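Local coordinates for protein CofB (Escherichia coli, PDB 5AX6) that is a minor pilin of the CFA/III type IVb pilus of enterotoxigenic bacteria, forms a homotrimer and is probably involved in pilus assembly, at residues 22-27 / 101-106; 29-32 / 37-40. All blocks are in the same frame, centred on the assembly; numbering follows the deposited sequence.

Contact 1: 22-27 / 101-106; sequences VDFVAE and YEFSKD. With ACT (acetate ion), chain B.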
loop_
_atom_site.group_PDB
_atom_site.type_symbol
_atom_site.label_atom_id
_atom_site.label_comp_id
_atom_site.label_asym_id
_atom_site.label_seq_id
_atom_site.Cartn_x
_atom_site.Cartn_y
_atom_site.Cartn_z
ATOM N N VAL A 22 -31.926 2.444 8.012
ATOM C CA VAL A 22 -31.567 1.237 7.262
ATOM C C VAL A 22 -30.208 0.688 7.696
ATOM O O VAL A 22 -30.029 -0.531 7.809
ATOM C CB VAL A 22 -31.584 1.530 5.760
ATOM C CG1 VAL A 22 -30.969 0.376 4.967
ATOM C CG2 VAL A 22 -33.042 1.807 5.316
ATOM N N ASP A 23 -29.267 1.587 7.987
ATOM C CA ASP A 23 -27.949 1.176 8.470
ATOM C C ASP A 23 -28.076 0.386 9.763
ATOM O O ASP A 23 -27.391 -0.613 9.963
ATOM C CB ASP A 23 -27.032 2.393 8.705
ATOM C CG ASP A 23 -26.400 2.932 7.427
ATOM O OD1 ASP A 23 -26.431 2.261 6.371
ATOM O OD2 ASP A 23 -25.854 4.053 7.488
ATOM N N PHE A 24 -28.973 0.838 10.637
ATOM C CA PHE A 24 -29.207 0.187 11.922
ATOM C C PHE A 24 -29.807 -1.205 11.729
ATOM O O PHE A 24 -29.361 -2.191 12.343
ATOM C CB PHE A 24 -30.129 1.058 12.779
ATOM C CG PHE A 24 -30.417 0.500 14.153
ATOM C CD1 PHE A 24 -29.424 0.442 15.119
ATOM C CD2 PHE A 24 -31.693 0.058 14.479
ATOM C CE1 PHE A 24 -29.691 -0.071 16.391
ATOM C CE2 PHE A 24 -31.972 -0.435 15.747
ATOM C CZ PHE A 24 -30.974 -0.499 16.701
ATOM N N VAL A 25 -30.829 -1.275 10.881
ATOM C CA VAL A 25 -31.453 -2.553 10.548
ATOM C C VAL A 25 -30.401 -3.526 9.998
ATOM O O VAL A 25 -30.434 -4.729 10.293
ATOM C CB VAL A 25 -32.592 -2.366 9.523
ATOM C CG1 VAL A 25 -33.046 -3.707 8.921
ATOM C CG2 VAL A 25 -33.775 -1.672 10.176
ATOM N N ALA A 26 -29.471 -3.002 9.204
ATOM C CA ALA A 26 -28.478 -3.856 8.533
ATOM C C ALA A 26 -27.327 -4.315 9.440
ATOM O O ALA A 26 -26.401 -5.001 8.984
ATOM C CB ALA A 26 -27.922 -3.141 7.323
ATOM N N GLU A 27 -27.360 -3.941 10.718
ATOM C CA GLU A 27 -26.348 -4.442 11.650
ATOM C C GLU A 27 -26.975 -5.382 12.668
ATOM O O GLU A 27 -27.610 -4.935 13.616
ATOM C CB GLU A 27 -25.632 -3.283 12.368
ATOM C CG GLU A 27 -24.822 -2.414 11.433
ATOM C CD GLU A 27 -24.173 -1.208 12.118
ATOM O OE1 GLU A 27 -24.204 -1.122 13.365
ATOM O OE2 GLU A 27 -23.631 -0.346 11.393
ATOM N N TYR A 101 -29.716 1.870 25.082
ATOM C CA TYR A 101 -28.486 1.609 24.354
ATOM C C TYR A 101 -27.691 2.856 24.026
ATOM O O TYR A 101 -28.179 3.798 23.378
ATOM C CB TYR A 101 -28.802 0.839 23.059
ATOM C CG TYR A 101 -29.547 -0.428 23.359
ATOM C CD1 TYR A 101 -28.870 -1.565 23.777
ATOM C CD2 TYR A 101 -30.924 -0.474 23.276
ATOM C CE1 TYR A 101 -29.545 -2.718 24.079
ATOM C CE2 TYR A 101 -31.617 -1.623 23.582
ATOM C CZ TYR A 101 -30.919 -2.740 23.980
ATOM O OH TYR A 101 -31.599 -3.884 24.285
ATOM N N GLU A 102 -26.442 2.855 24.471
ATOM C CA GLU A 102 -25.510 3.872 24.052
ATOM C C GLU A 102 -24.775 3.394 22.813
ATOM O O GLU A 102 -23.676 2.847 22.922
ATOM C CB GLU A 102 -24.511 4.200 25.171
ATOM C CG GLU A 102 -23.518 5.299 24.802
ATOM C CD GLU A 102 -24.187 6.641 24.509
ATOM O OE1 GLU A 102 -25.401 6.775 24.760
ATOM O OE2 GLU A 102 -23.499 7.567 24.031
ATOM N N PHE A 103 -25.382 3.577 21.640
ATOM C CA PHE A 103 -24.708 3.250 20.384
ATOM C C PHE A 103 -23.371 3.981 20.273
ATOM O O PHE A 103 -23.251 5.131 20.688
ATOM C CB PHE A 103 -25.615 3.583 19.199
ATOM C CG PHE A 103 -27.001 3.014 19.337
ATOM C CD1 PHE A 103 -27.191 1.645 19.396
ATOM C CD2 PHE A 103 -28.107 3.846 19.430
ATOM C CE1 PHE A 103 -28.459 1.108 19.533
ATOM C CE2 PHE A 103 -29.379 3.313 19.565
ATOM C CZ PHE A 103 -29.555 1.956 19.626
ATOM N N SER A 104 -22.354 3.315 19.728
ATOM C CA SER A 104 -21.020 3.925 19.657
ATOM C C SER A 104 -20.971 5.034 18.627
ATOM O O SER A 104 -20.104 5.896 18.690
ATOM C CB SER A 104 -19.941 2.882 19.338
ATOM O OG SER A 104 -20.165 2.293 18.071
ATOM N N LYS A 105 -21.912 5.003 17.688
ATOM C CA LYS A 105 -22.031 6.007 16.639
ATOM C C LYS A 105 -23.488 6.428 16.524
ATOM O O LYS A 105 -24.364 5.669 16.912
ATOM C CB LYS A 105 -21.557 5.427 15.310
ATOM C CG LYS A 105 -22.456 4.255 14.858
ATOM C CD LYS A 105 -21.997 3.617 13.548
ATOM C CE LYS A 105 -22.699 2.273 13.297
ATOM N NZ LYS A 105 -22.014 1.510 12.207
ATOM N N ASP A 106 -23.766 7.604 15.972
ATOM C CA ASP A 106 -25.157 7.984 15.709
ATOM C C ASP A 106 -25.630 7.470 14.354
ATOM O O ASP A 106 -25.069 7.819 13.321
ATOM C CB ASP A 106 -25.325 9.503 15.756
ATOM C CG ASP A 106 -24.983 10.079 17.112
ATOM O OD1 ASP A 106 -25.663 9.717 18.093
ATOM O OD2 ASP A 106 -24.037 10.885 17.192
HETATM C C ACT B . -35.320 -4.031 24.619
HETATM O O ACT B . -34.753 -5.048 24.151
HETATM O OXT ACT B . -36.542 -3.868 24.330
HETATM C CH3 ACT B . -34.547 -3.081 25.486
#
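Two side-chain pairs join the end of helix 4-25 and the turn just after it to the loop 101-106: an aromatic pair, Phe24 with Phe103, and a salt bridge, Glu27 with Lys105. The phenyl rings meet as an offset edge-to-face pair, the edge of Phe24 directed at the face of Phe103, with centroids 5.3 Å apart and planes inclined at 72°. Closest are the two CE1 atoms, Phe24 CE1 and Phe103 CE1, 3.6 Å apart. Phe24 reaches across because its CG stands anti to the backbone N (chi1 -179°), carrying the ring off the helix. Beside the rings, Lys105 NZ donates to the syn lone pair of Glu27 OE2 over 2.6 Å; both chains are extended beyond CG and approach from opposite directions. The other carboxylate oxygen, Glu27 OE1, accepts a hydrogen bond from the hydroxyl of Tyr107, whose ring also packs edge-to-face with Phe24. With an alanine here instead of Glu27, the Lys105 ammonium and the Tyr107 hydroxyl would probably lose these partners, and the lysine chain would be likely to swing. Further out, Asp106 and Glu102 both form salt bridges with Arg89, while Arg236 of the second subunit bonds to Ala26 O and packs on Glu27. At the far end of the loop, Tyr101 OH makes a weak 3.4 Å bond to O of an acetate ion, probably from the crystallisation liquor. A long N-terminal helix packed against an antiparallel sheet, as Val22 and Val25 are on strand 139-148, is the hallmark of the type IV pilin fold, and here the helix end and the turn after it are fastened to the loop preceding strand 121-130.

Contact 2: 29-32 / 37-40; sequences QITV and IEKE
Strands 29-32 and 37-40 run antiparallel, their axes approaching to 4.6 Å with 167° between their directions, and Thr31 faces Glu40 as a non-hydrogen-bonded pair while Val32 faces Lys39 as a hydrogen-bonded one. They belong to a two-stranded beta hairpin just after the N-terminal helix of the pilin domain. Val32 and Lys39 exchange both backbone bonds: Val32 N to Lys39 O at 2.9 Å and Lys39 N to Val32 O at 2.8 Å, the first the straighter, with 168° at the hydrogen against 152°. Thr31 CA and Glu38 CA add CA-H...O contacts to the same two carbonyl oxygens, Lys39 O and Val32 O, and Glu40 CA makes a third to Ile30 O.

On the face bearing Thr31 and Glu40, the glutamate chain bends back at chi2 and brings its carboxylate over to the threonine hydroxyl. Thr31 CG2, anti to the backbone N, also touches Glu38, whose chain it crosses at a slant, 3.8 Å from Glu38 CB. Arg240 of the second subunit binds this same corner, making a salt bridge with Glu40 OE1 and hydrogen bonds with Thr31 OG1 and Gln29 O. Its charge would probably favour an ionised Glu40, and the strand pair thereby becomes part of the trimer interface.

Val32 and Lys39 lie on the other face. Val32 CG2 sits 3.6 Å from Lys39 O, whereas the extended lysine chain leads away from strand 29-32 and ends in a salt bridge with Glu34. Ile30 packs on Ile41 of the partner strand and on Pro44 and Tyr107 of adjoining loops. Back at the Arg240 corner, Thr31 OG1 donates to the syn lone pair of Glu40 OE2 over 2.7 Å.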
loop_
_atom_site.group_PDB
_atom_site.type_symbol
_atom_site.label_atom_id
_atom_site.label_comp_id
_atom_site.label_asym_id
_atom_site.label_seq_id
_atom_site.Cartn_x
_atom_site.Cartn_y
_atom_site.Cartn_z
ATOM N N GLN A 29 -25.211 -7.396 14.606
ATOM C CA GLN A 29 -24.327 -7.172 15.739
ATOM C C GLN A 29 -23.954 -5.693 15.763
ATOM O O GLN A 29 -23.544 -5.143 14.742
ATOM C CB GLN A 29 -23.070 -8.043 15.638
ATOM C CG GLN A 29 -23.348 -9.547 15.678
ATOM C CD GLN A 29 -23.922 -10.018 17.012
ATOM O OE1 GLN A 29 -25.102 -10.380 17.109
ATOM N NE2 GLN A 29 -23.089 -10.029 18.040
ATOM N N ILE A 30 -24.109 -5.042 16.912
ATOM C CA ILE A 30 -23.810 -3.612 16.985
ATOM C C ILE A 30 -22.815 -3.302 18.083
ATOM O O ILE A 30 -22.690 -4.061 19.042
ATOM C CB ILE A 30 -25.082 -2.759 17.230
ATOM C CG1 ILE A 30 -25.782 -3.204 18.511
ATOM C CG2 ILE A 30 -26.028 -2.890 16.066
ATOM C CD1 ILE A 30 -26.953 -2.309 18.900
ATOM N N THR A 31 -22.124 -2.174 17.942
ATOM C CA THR A 31 -21.190 -1.713 18.959
ATOM C C THR A 31 -21.883 -0.706 19.882
ATOM O O THR A 31 -22.400 0.309 19.422
ATOM C CB THR A 31 -19.932 -1.054 18.335
ATOM O OG1 THR A 31 -19.312 -1.963 17.414
ATOM C CG2 THR A 31 -18.926 -0.692 19.423
ATOM N N VAL A 32 -21.903 -1.005 21.174
ATOM C CA VAL A 32 -22.448 -0.082 22.168
ATOM C C VAL A 32 -21.393 0.218 23.216
ATOM O O VAL A 32 -20.356 -0.442 23.266
ATOM C CB VAL A 32 -23.695 -0.649 22.856
ATOM C CG1 VAL A 32 -24.828 -0.832 21.834
ATOM C CG2 VAL A 32 -23.369 -1.967 23.546
ATOM N N ILE A 37 -16.711 1.241 28.019
ATOM C CA ILE A 37 -15.961 0.621 26.919
ATOM C C ILE A 37 -16.857 0.022 25.828
ATOM O O ILE A 37 -18.005 -0.347 26.079
ATOM C CB ILE A 37 -15.010 -0.480 27.438
ATOM C CG1 ILE A 37 -15.712 -1.343 28.486
ATOM C CG2 ILE A 37 -13.743 0.135 28.026
ATOM C CD1 ILE A 37 -16.248 -2.643 27.947
ATOM N N GLU A 38 -16.314 -0.060 24.615
ATOM C CA GLU A 38 -17.030 -0.616 23.473
ATOM C C GLU A 38 -17.239 -2.112 23.633
ATOM O O GLU A 38 -16.336 -2.845 24.030
ATOM C CB GLU A 38 -16.284 -0.317 22.173
ATOM C CG GLU A 38 -16.194 1.171 21.861
ATOM C CD GLU A 38 -15.647 1.459 20.475
ATOM O OE1 GLU A 38 -15.052 0.555 19.856
ATOM O OE2 GLU A 38 -15.817 2.602 20.003
ATOM N N LYS A 39 -18.452 -2.554 23.327
ATOM C CA LYS A 39 -18.828 -3.949 23.457
ATOM C C LYS A 39 -19.730 -4.304 22.280
ATOM O O LYS A 39 -20.523 -3.469 21.837
ATOM C CB LYS A 39 -19.540 -4.183 24.791
ATOM C CG LYS A 39 -20.100 -5.573 24.976
ATOM C CD LYS A 39 -20.970 -5.629 26.226
ATOM C CE LYS A 39 -21.532 -7.022 26.472
ATOM N NZ LYS A 39 -22.511 -7.015 27.598
ATOM N N GLU A 40 -19.588 -5.515 21.751
ATOM C CA GLU A 40 -20.486 -5.980 20.701
ATOM C C GLU A 40 -21.670 -6.676 21.329
ATOM O O GLU A 40 -21.506 -7.559 22.175
ATOM C CB GLU A 40 -19.787 -6.945 19.734
ATOM C CG GLU A 40 -18.533 -6.406 19.105
ATOM C CD GLU A 40 -18.792 -5.183 18.264
ATOM O OE1 GLU A 40 -19.470 -5.311 17.218
ATOM O OE2 GLU A 40 -18.318 -4.091 18.651
#

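How the contacts relate
From the N terminus, helix 4-25 ends at the first half of contact 1, and the chain then runs directly into strand 29-34. It turns back through strand 37-42, so contact 2 closes a short hairpin loop. Contact 1 closes a far longer one when segment 101-106 returns to the helix end; the hairpin is nested inside it. The two contacts, with centres about 10 Å apart, also touch: Ser104 N lies 3.0 Å from Thr31 O, a probable hydrogen bond, and Ile30 CD1 packs on Phe103 CE1 at 3.8 Å. Helix end, hairpin and loop are thus joined within the pilin domain, beside the second subunit.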